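Local coordinates for ubiquitin-conjugating enzyme E2, putative (Trypanosoma cruzi, PDB 4DS2), which probably acts as an E2 ubiquitin-conjugating enzyme, carrying activated ubiquitin as a thioester on a cysteine and helping to pass it to target proteins, at residues Arg12-Asp16 with Pro116-Ser121; Tyr95-Thr100 with Asp142-Arg148; Met109-Phe113 with Leu126-Val131. The contacts are given in a common frame with arbitrary orientation. Numbering follows the deposited sequence.

How the contacts relate
These three contacts illustrate how the chemistry of packing changes with place in one domain, here the ubiquitin-conjugating fold. Contact 3 lies deepest, about 8 Å from its centre to that of the chain, and is apolar, with no hydrogen bond between its segments. Contacts 1 and 2 are partly buried and lie on opposite sides of the chain centre, about 28 Å apart between centres. Contact 1 is mainly polar, with an aspartate on a helix-start amide and an arginine on two carbonyls, while contact 2 mixes two backbone bonds to one carbonyl with apolar packing. Helix 120-132 serves contact 1 with its start and contact 3 with its later turns, where Arg130 and Val131 also meet Leu98 and Val99 of contact 2.

Contact 1: Arg12-Asp16 with Pro116-Ser121; sequences RIIKD and PDQHAS
Helix ends offer unsatisfied peptide groups, and here one helix supplies charged side chains to the start of another. Arg12-Asp16 is a full turn of the N-terminal helix, with Asp16 N bonded to Arg12 O at 3.0 Å. Pro116-His119 is an irregular approach that turns into helix at Ala120, His119 being the N-cap residue. The backbones come nearest at Asp16 and Ala120, CA to CA 5.9 Å.

Hydrogen bonding to the helix start comes first: the Asp16 CA-to-CB bond points toward the other segment, and with chi1 in m its OD2 accepts from Ala120 N at 3.0 Å, satisfying an amide of the first helical turn. Tyr81 OH also binds OD2. The two CB atoms of Asp16 and Ala120 lie 3.9 Å apart.

Charge and carbonyl pairing follow. Arg12, with chi1 and chi2 both m and chi3 near -94°, curls so that NH1 makes an i to i+4 salt bridge to Asp16 OD2 (2.7 Å), while its NH2 donates to Pro116 O at 2.7 Å and to Gln118 O at 2.9 Å. Both carbonyls lie near the guanidinium plane. At the margin, Lys15 NZ reaches His119 NE2 at 3.4 Å, a weak hydrogen bond at the ring edge.

A water completes the set, donating to Asp16 O at 2.7 Å and bonding Ser121 OG at 2.6 Å.

The arrangement docks the N-terminal helix 11-27 of the ubiquitin-conjugating fold on the start of helix 120-132, with Trp52 of strand 51-57 touching Ile13, Asp16 and Ala120 from the sheet.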
loop_
_atom_site.group_PDB
_atom_site.type_symbol
_atom_site.label_atom_id
_atom_site.label_comp_id
_atom_site.label_asym_id
_atom_site.label_seq_id
_atom_site.Cartn_x
_atom_site.Cartn_y
_atom_site.Cartn_z
ATOM N N ARG A 12 -15.765 -13.539 1.317
ATOM C CA ARG A 12 -15.033 -12.622 0.445
ATOM C C ARG A 12 -13.587 -12.327 0.821
ATOM O O ARG A 12 -12.799 -11.964 -0.057
ATOM C CB ARG A 12 -15.789 -11.312 0.320
ATOM C CG ARG A 12 -16.949 -11.364 -0.670
ATOM C CD ARG A 12 -16.454 -11.243 -2.107
ATOM N NE ARG A 12 -16.515 -9.842 -2.499
ATOM C CZ ARG A 12 -15.484 -9.026 -2.602
ATOM N NH1 ARG A 12 -14.261 -9.444 -2.378
ATOM N NH2 ARG A 12 -15.678 -7.771 -2.961
ATOM N N ILE A 13 -13.219 -12.425 2.088
ATOM C CA ILE A 13 -11.832 -12.247 2.463
ATOM C C ILE A 13 -11.023 -13.432 1.889
ATOM O O ILE A 13 -9.922 -13.238 1.315
ATOM C CB ILE A 13 -11.612 -12.193 3.997
ATOM C CG1 ILE A 13 -12.270 -10.963 4.643
ATOM C CG2 ILE A 13 -10.131 -12.142 4.316
ATOM C CD1 ILE A 13 -12.075 -10.872 6.137
ATOM N N ILE A 14 -11.558 -14.647 2.103
ATOM C CA ILE A 14 -10.955 -15.901 1.654
ATOM C C ILE A 14 -10.889 -15.918 0.111
ATOM O O ILE A 14 -9.808 -16.166 -0.470
ATOM C CB ILE A 14 -11.762 -17.112 2.197
ATOM C CG1 ILE A 14 -11.583 -17.237 3.719
ATOM C CG2 ILE A 14 -11.354 -18.397 1.508
ATOM C CD1 ILE A 14 -12.704 -17.912 4.484
ATOM N N LYS A 15 -12.023 -15.606 -0.547
ATOM C CA LYS A 15 -12.061 -15.499 -2.026
ATOM C C LYS A 15 -11.006 -14.491 -2.562
ATOM O O LYS A 15 -10.269 -14.811 -3.512
ATOM C CB LYS A 15 -13.461 -15.131 -2.520
ATOM C CG LYS A 15 -13.635 -15.160 -4.054
ATOM C CD LYS A 15 -14.227 -13.845 -4.622
ATOM C CE LYS A 15 -14.638 -13.955 -6.103
ATOM N NZ LYS A 15 -15.284 -12.752 -6.739
ATOM N N ASP A 16 -10.914 -13.310 -1.940
ATOM C CA ASP A 16 -9.879 -12.318 -2.315
ATOM C C ASP A 16 -8.437 -12.675 -1.986
ATOM O O ASP A 16 -7.544 -12.222 -2.701
ATOM C CB ASP A 16 -10.154 -10.948 -1.716
ATOM C CG ASP A 16 -11.370 -10.285 -2.322
ATOM O OD1 ASP A 16 -12.113 -10.921 -3.108
ATOM O OD2 ASP A 16 -11.606 -9.108 -1.999
ATOM N N PRO A 116 -18.165 -2.067 -2.961
ATOM C CA PRO A 116 -18.035 -3.448 -2.388
ATOM C C PRO A 116 -17.748 -4.581 -3.445
ATOM O O PRO A 116 -17.337 -5.679 -3.126
ATOM C CB PRO A 116 -19.389 -3.660 -1.699
ATOM C CG PRO A 116 -20.332 -2.704 -2.371
ATOM C CD PRO A 116 -19.514 -1.508 -2.772
ATOM N N ASP A 117 -18.053 -4.261 -4.678
ATOM C CA ASP A 117 -17.680 -4.897 -5.928
ATOM C C ASP A 117 -16.147 -5.268 -6.037
ATOM O O ASP A 117 -15.754 -6.334 -6.548
ATOM C CB ASP A 117 -18.131 -3.792 -6.956
ATOM C CG ASP A 117 -18.127 -4.237 -8.351
ATOM O OD1 ASP A 117 -17.398 -5.184 -8.675
ATOM O OD2 ASP A 117 -18.841 -3.631 -9.157
ATOM N N GLN A 118 -15.300 -4.358 -5.558
ATOM C CA GLN A 118 -13.852 -4.427 -5.772
ATOM C C GLN A 118 -13.145 -5.384 -4.821
ATOM O O GLN A 118 -13.710 -5.758 -3.794
ATOM C CB GLN A 118 -13.231 -3.043 -5.618
ATOM C CG GLN A 118 -13.566 -2.077 -6.741
ATOM C CD GLN A 118 -13.127 -0.640 -6.436
ATOM O OE1 GLN A 118 -13.945 0.184 -6.080
ATOM N NE2 GLN A 118 -11.846 -0.342 -6.589
ATOM N N HIS A 119 -11.898 -5.730 -5.173
ATOM C CA HIS A 119 -11.141 -6.780 -4.520
ATOM C C HIS A 119 -9.991 -6.236 -3.706
ATOM O O HIS A 119 -9.464 -5.173 -4.003
ATOM C CB HIS A 119 -10.609 -7.746 -5.571
ATOM C CG HIS A 119 -11.677 -8.588 -6.233
ATOM N ND1 HIS A 119 -12.700 -8.061 -6.928
ATOM C CD2 HIS A 119 -11.854 -9.976 -6.273
ATOM C CE1 HIS A 119 -13.486 -9.050 -7.403
ATOM N NE2 HIS A 119 -12.971 -10.224 -6.999
ATOM N N ALA A 120 -9.607 -6.953 -2.651
ATOM C CA ALA A 120 -8.441 -6.608 -1.824
ATOM C C ALA A 120 -7.225 -6.264 -2.652
ATOM O O ALA A 120 -6.538 -5.335 -2.332
ATOM C CB ALA A 120 -8.075 -7.760 -0.886
ATOM N N SER A 121 -6.959 -7.049 -3.690
ATOM C CA SER A 121 -5.952 -6.729 -4.716
ATOM C C SER A 121 -5.993 -5.298 -5.228
ATOM O O SER A 121 -4.957 -4.649 -5.367
ATOM C CB SER A 121 -6.187 -7.619 -5.925
ATOM O OG SER A 121 -6.300 -8.958 -5.503
HETATM O O HOH W 1 -8.105 -9.889 -3.895
#

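Contact 2: Tyr95-Thr100 with Asp142-Arg148; sequences YSPLVT and DVNPEAR
A single carbonyl can organise a loop around a helix start, with side chains packed round it. Tyr95-Thr100 has no regular structure; Asp142-Asn144 is a loop leading into a helix that begins at Pro145. Pro97 faces Asn144 and Leu98 faces Asp142, with CA atoms 4.5 and 4.8 Å apart. Pro97 O accepts from both Val143 N and Asn144 N, each at 2.9 Å, and Pro97 CA makes a CA-H...O contact to Asn144 O at 3.4 Å.

The side-chain rotamers complete the contact. Ser96, chi1 t, turns OG back to accept from Leu98 N at 2.8 Å, an ST turn spanning Pro97. Asn144, also t, is the N-cap: its OD1 accepts from Ala147 N at 3.2 Å. Arg148 folds over through t, p, p, so that NH1 binds Asp142 OD1 and NE binds Asp142 OD2, both at 2.8 Å. This two-pronged salt bridge lays the guanidinium face against Pro97, with NH1 3.7 Å from Pro97 CB; Tyr135 O takes NH2. Tyr95, chi1 t and chi2 73°, presents a ring face to Ala147, CZ to CB 3.9 Å, while its OH bonds Arg161. Val143, chi1 m, places CG2 3.4 Å from Thr100 CG2.

The contact joins the long loop after strand 87-90, characteristic of the ubiquitin-conjugating fold, to the start of helix 145-153. Helix 120-132 packs against its inner side through Arg130 against Leu98 and Val131 against Val99, and Val143 touches Cys106.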
loop_
_atom_site.group_PDB
_atom_site.type_symbol
_atom_site.label_atom_id
_atom_site.label_comp_id
_atom_site.label_asym_id
_atom_site.label_seq_id
_atom_site.Cartn_x
_atom_site.Cartn_y
_atom_site.Cartn_z
ATOM N N TYR A 95 9.378 7.686 4.110
ATOM C CA TYR A 95 9.267 9.136 4.148
ATOM C C TYR A 95 8.319 9.519 3.006
ATOM O O TYR A 95 8.548 9.191 1.856
ATOM C CB TYR A 95 10.633 9.826 4.057
ATOM C CG TYR A 95 10.578 11.334 4.237
ATOM C CD1 TYR A 95 10.355 11.889 5.493
ATOM C CD2 TYR A 95 10.718 12.208 3.140
ATOM C CE1 TYR A 95 10.286 13.272 5.663
ATOM C CE2 TYR A 95 10.663 13.598 3.297
ATOM C CZ TYR A 95 10.440 14.135 4.564
ATOM O OH TYR A 95 10.366 15.509 4.770
ATOM N N SER A 96 7.223 10.191 3.355
ATOM C CA SER A 96 6.166 10.504 2.407
ATOM C C SER A 96 5.177 11.490 3.007
ATOM O O SER A 96 4.934 11.464 4.228
ATOM C CB SER A 96 5.421 9.226 2.032
ATOM O OG SER A 96 4.144 9.509 1.478
ATOM N N PRO A 97 4.565 12.334 2.139
ATOM C CA PRO A 97 3.414 13.153 2.557
ATOM C C PRO A 97 2.155 12.334 2.897
ATOM O O PRO A 97 1.272 12.821 3.607
ATOM C CB PRO A 97 3.121 14.006 1.315
ATOM C CG PRO A 97 4.193 13.706 0.298
ATOM C CD PRO A 97 4.802 12.420 0.680
ATOM N N LEU A 98 2.084 11.107 2.374
ATOM C CA LEU A 98 0.848 10.293 2.467
ATOM C C LEU A 98 0.895 9.246 3.652
ATOM O O LEU A 98 -0.132 8.671 4.059
ATOM C CB LEU A 98 0.515 9.685 1.074
ATOM C CG LEU A 98 0.280 10.615 -0.157
ATOM C CD1 LEU A 98 0.418 9.829 -1.463
ATOM C CD2 LEU A 98 -1.067 11.317 -0.136
ATOM N N VAL A 99 2.080 9.094 4.255
ATOM C CA VAL A 99 2.311 8.138 5.348
ATOM C C VAL A 99 2.804 8.828 6.643
ATOM O O VAL A 99 3.675 9.688 6.601
ATOM C CB VAL A 99 3.369 7.086 4.942
ATOM C CG1 VAL A 99 3.476 6.005 6.027
ATOM C CG2 VAL A 99 3.050 6.506 3.565
ATOM N N THR A 100 2.253 8.426 7.786
ATOM C CA THR A 100 2.683 8.967 9.089
ATOM C C THR A 100 3.948 8.234 9.621
ATOM O O THR A 100 4.400 7.248 9.024
ATOM C CB THR A 100 1.550 8.898 10.154
ATOM O OG1 THR A 100 1.428 7.558 10.658
ATOM C CG2 THR A 100 0.222 9.342 9.587
ATOM N N ASP A 142 -3.364 13.646 2.323
ATOM C CA ASP A 142 -2.108 14.004 2.962
ATOM C C ASP A 142 -2.217 13.840 4.467
ATOM O O ASP A 142 -3.192 14.320 5.055
ATOM C CB ASP A 142 -1.714 15.441 2.624
ATOM C CG ASP A 142 -0.739 15.522 1.436
ATOM O OD1 ASP A 142 -0.741 14.635 0.528
ATOM O OD2 ASP A 142 0.048 16.486 1.441
ATOM N N VAL A 143 -1.238 13.115 5.049
ATOM C CA VAL A 143 -1.155 12.857 6.503
ATOM C C VAL A 143 0.109 13.454 7.142
ATOM O O VAL A 143 0.196 13.513 8.346
ATOM C CB VAL A 143 -1.169 11.331 6.860
ATOM C CG1 VAL A 143 -2.371 10.650 6.257
ATOM C CG2 VAL A 143 0.109 10.654 6.409
ATOM N N ASN A 144 1.091 13.839 6.323
ATOM C CA ASN A 144 2.406 14.309 6.781
ATOM C C ASN A 144 2.732 15.586 6.042
ATOM O O ASN A 144 3.319 15.540 4.960
ATOM C CB ASN A 144 3.447 13.238 6.447
ATOM C CG ASN A 144 4.844 13.563 6.973
ATOM O OD1 ASN A 144 5.146 14.692 7.322
ATOM N ND2 ASN A 144 5.698 12.546 7.033
ATOM N N PRO A 145 2.335 16.744 6.594
ATOM C CA PRO A 145 2.476 17.983 5.834
ATOM C C PRO A 145 3.915 18.568 5.795
ATOM O O PRO A 145 4.228 19.362 4.904
ATOM C CB PRO A 145 1.491 18.925 6.520
ATOM C CG PRO A 145 1.433 18.444 7.917
ATOM C CD PRO A 145 1.682 16.963 7.888
ATOM N N GLU A 146 4.774 18.211 6.746
ATOM C CA GLU A 146 6.192 18.532 6.627
ATOM C C GLU A 146 6.812 17.851 5.402
ATOM O O GLU A 146 7.600 18.469 4.691
ATOM C CB GLU A 146 6.955 18.142 7.893
ATOM C CG GLU A 146 6.942 19.222 8.978
ATOM C CD GLU A 146 6.379 18.763 10.334
ATOM O OE1 GLU A 146 6.928 19.311 11.312
ATOM O OE2 GLU A 146 5.407 17.927 10.432
ATOM N N ALA A 147 6.440 16.606 5.131
ATOM C CA ALA A 147 6.916 15.942 3.923
ATOM C C ALA A 147 6.356 16.598 2.625
ATOM O O ALA A 147 7.057 16.700 1.612
ATOM C CB ALA A 147 6.567 14.467 3.969
ATOM N N ARG A 148 5.104 17.058 2.659
ATOM C CA ARG A 148 4.511 17.730 1.494
ATOM C C ARG A 148 5.213 19.062 1.205
ATOM O O ARG A 148 5.600 19.343 0.057
ATOM C CB ARG A 148 2.993 17.946 1.671
ATOM C CG ARG A 148 2.335 18.771 0.562
ATOM C CD ARG A 148 2.436 18.122 -0.824
ATOM N NE ARG A 148 1.608 16.912 -0.877
ATOM C CZ ARG A 148 1.757 15.885 -1.719
ATOM N NH1 ARG A 148 0.961 14.810 -1.635
ATOM N NH2 ARG A 148 2.703 15.912 -2.648
#

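Contact 3: Met109-Phe113 with Leu126-Val131; sequences MVNDF and LVLDRV
Met109 drives its side chain among Leu126, Val127, Arg130 and Val131, a knob-into-hole fit between the short helix 108-111 and the central helix 120-132 of the ubiquitin-conjugating fold. All three of its chi angles are t, so the chain runs straight out from a CA-to-CB bond that already points toward the other helix. Backbone separation suits that reach: the nearest CA atoms are those of Met109 and Val127, 7.4 Å apart.

The hole is built from one face of a regular helix, in which Arg130 N bonds Leu126 O and Val131 N bonds Val127 O, each at 3.0 Å. Met109 CG meets Leu126 CD2 at 3.9 Å, and farther along, Met109 CE lies 3.8 Å from Val131 CG2. Arg130 lends its aliphatic base to the wall while its guanidinium turns to a salt bridge with Asp141.

Val110, chi1 t, packs beside it, its CG2 3.8 Å from Val127 CG2. Farther along the chain, Phe113, with chi1 near -41°, brings CD2 to 4.0 Å from Leu126 CD1.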
loop_
_atom_site.group_PDB
_atom_site.type_symbol
_atom_site.label_atom_id
_atom_site.label_comp_id
_atom_site.label_asym_id
_atom_site.label_seq_id
_atom_site.Cartn_x
_atom_site.Cartn_y
_atom_site.Cartn_z
ATOM N N MET A 109 -7.857 7.903 1.115
ATOM C CA MET A 109 -7.139 7.370 -0.018
ATOM C C MET A 109 -7.888 6.231 -0.636
ATOM O O MET A 109 -7.962 6.126 -1.833
ATOM C CB MET A 109 -5.782 6.877 0.420
ATOM C CG MET A 109 -4.884 6.423 -0.706
ATOM S SD MET A 109 -3.185 6.244 -0.105
ATOM C CE MET A 109 -2.538 5.126 -1.340
ATOM N N VAL A 110 -8.411 5.348 0.196
ATOM C CA VAL A 110 -9.104 4.161 -0.281
ATOM C C VAL A 110 -10.613 4.362 -0.293
ATOM O O VAL A 110 -11.287 3.859 -1.176
ATOM C CB VAL A 110 -8.752 2.923 0.597
ATOM C CG1 VAL A 110 -9.783 1.806 0.398
ATOM C CG2 VAL A 110 -7.353 2.413 0.297
ATOM N N ASN A 111 -11.129 5.084 0.698
ATOM C CA ASN A 111 -12.573 5.122 0.980
ATOM C C ASN A 111 -13.380 5.988 0.052
ATOM O O ASN A 111 -14.567 5.722 -0.160
ATOM C CB ASN A 111 -12.836 5.576 2.412
ATOM C CG ASN A 111 -12.412 4.548 3.430
ATOM O OD1 ASN A 111 -12.161 3.391 3.105
ATOM N ND2 ASN A 111 -12.315 4.967 4.662
ATOM N N ASP A 112 -12.756 7.005 -0.519
ATOM C CA ASP A 112 -13.426 7.849 -1.513
ATOM C C ASP A 112 -13.830 7.055 -2.753
ATOM O O ASP A 112 -14.843 7.375 -3.404
ATOM C CB ASP A 112 -12.538 9.033 -1.936
ATOM C CG ASP A 112 -12.191 9.959 -0.781
ATOM O OD1 ASP A 112 -12.555 9.676 0.373
ATOM O OD2 ASP A 112 -11.536 10.979 -1.032
ATOM N N PHE A 113 -13.075 5.994 -3.037
ATOM C CA PHE A 113 -13.168 5.247 -4.309
ATOM C C PHE A 113 -13.674 3.803 -4.146
ATOM O O PHE A 113 -13.704 3.021 -5.106
ATOM C CB PHE A 113 -11.792 5.235 -4.980
ATOM C CG PHE A 113 -11.085 6.535 -4.876
ATOM C CD1 PHE A 113 -11.568 7.653 -5.525
ATOM C CD2 PHE A 113 -9.944 6.666 -4.111
ATOM C CE1 PHE A 113 -10.924 8.878 -5.410
ATOM C CE2 PHE A 113 -9.286 7.887 -3.992
ATOM C CZ PHE A 113 -9.779 8.991 -4.638
ATOM N N LEU A 126 -3.883 0.164 -5.502
ATOM C CA LEU A 126 -4.195 1.602 -5.494
ATOM C C LEU A 126 -3.270 2.353 -4.563
ATOM O O LEU A 126 -2.864 3.476 -4.860
ATOM C CB LEU A 126 -5.665 1.881 -5.100
ATOM C CG LEU A 126 -5.992 3.379 -4.933
ATOM C CD1 LEU A 126 -7.471 3.653 -5.052
ATOM C CD2 LEU A 126 -5.463 3.942 -3.605
ATOM N N VAL A 127 -2.959 1.729 -3.434
ATOM C CA VAL A 127 -2.180 2.368 -2.374
ATOM C C VAL A 127 -0.713 2.404 -2.704
ATOM O O VAL A 127 -0.041 3.418 -2.432
ATOM C CB VAL A 127 -2.294 1.646 -1.031
ATOM C CG1 VAL A 127 -1.159 2.072 -0.106
ATOM C CG2 VAL A 127 -3.665 1.911 -0.399
ATOM N N LEU A 128 -0.218 1.294 -3.271
ATOM C CA LEU A 128 1.197 1.195 -3.643
ATOM C C LEU A 128 1.528 2.203 -4.725
ATOM O O LEU A 128 2.537 2.897 -4.652
ATOM C CB LEU A 128 1.531 -0.199 -4.129
ATOM C CG LEU A 128 1.418 -1.320 -3.085
ATOM C CD1 LEU A 128 1.392 -2.678 -3.790
ATOM C CD2 LEU A 128 2.541 -1.217 -2.070
ATOM N N ASP A 129 0.650 2.286 -5.713
ATOM C CA ASP A 129 0.795 3.226 -6.797
ATOM C C ASP A 129 0.685 4.680 -6.321
ATOM O O ASP A 129 1.423 5.579 -6.766
ATOM C CB ASP A 129 -0.277 2.957 -7.854
ATOM C CG ASP A 129 -0.394 4.091 -8.852
ATOM O OD1 ASP A 129 0.621 4.388 -9.560
ATOM O OD2 ASP A 129 -1.494 4.689 -8.915
ATOM N N ARG A 130 -0.275 4.918 -5.461
ATOM C CA ARG A 130 -0.513 6.262 -4.966
ATOM C C ARG A 130 0.704 6.791 -4.227
ATOM O O ARG A 130 1.129 7.908 -4.434
ATOM C CB ARG A 130 -1.767 6.266 -4.082
ATOM C CG ARG A 130 -2.035 7.543 -3.351
ATOM C CD ARG A 130 -2.215 8.704 -4.275
ATOM N NE ARG A 130 -2.502 9.888 -3.484
ATOM C CZ ARG A 130 -2.477 11.133 -3.957
ATOM N NH1 ARG A 130 -2.170 11.367 -5.231
ATOM N NH2 ARG A 130 -2.769 12.152 -3.152
ATOM N N VAL A 131 1.266 5.962 -3.360
ATOM C CA VAL A 131 2.362 6.390 -2.495
ATOM C C VAL A 131 3.740 6.386 -3.178
ATOM O O VAL A 131 4.527 7.343 -3.044
ATOM C CB VAL A 131 2.365 5.533 -1.243
ATOM C CG1 VAL A 131 3.606 5.816 -0.386
ATOM C CG2 VAL A 131 1.071 5.822 -0.480
#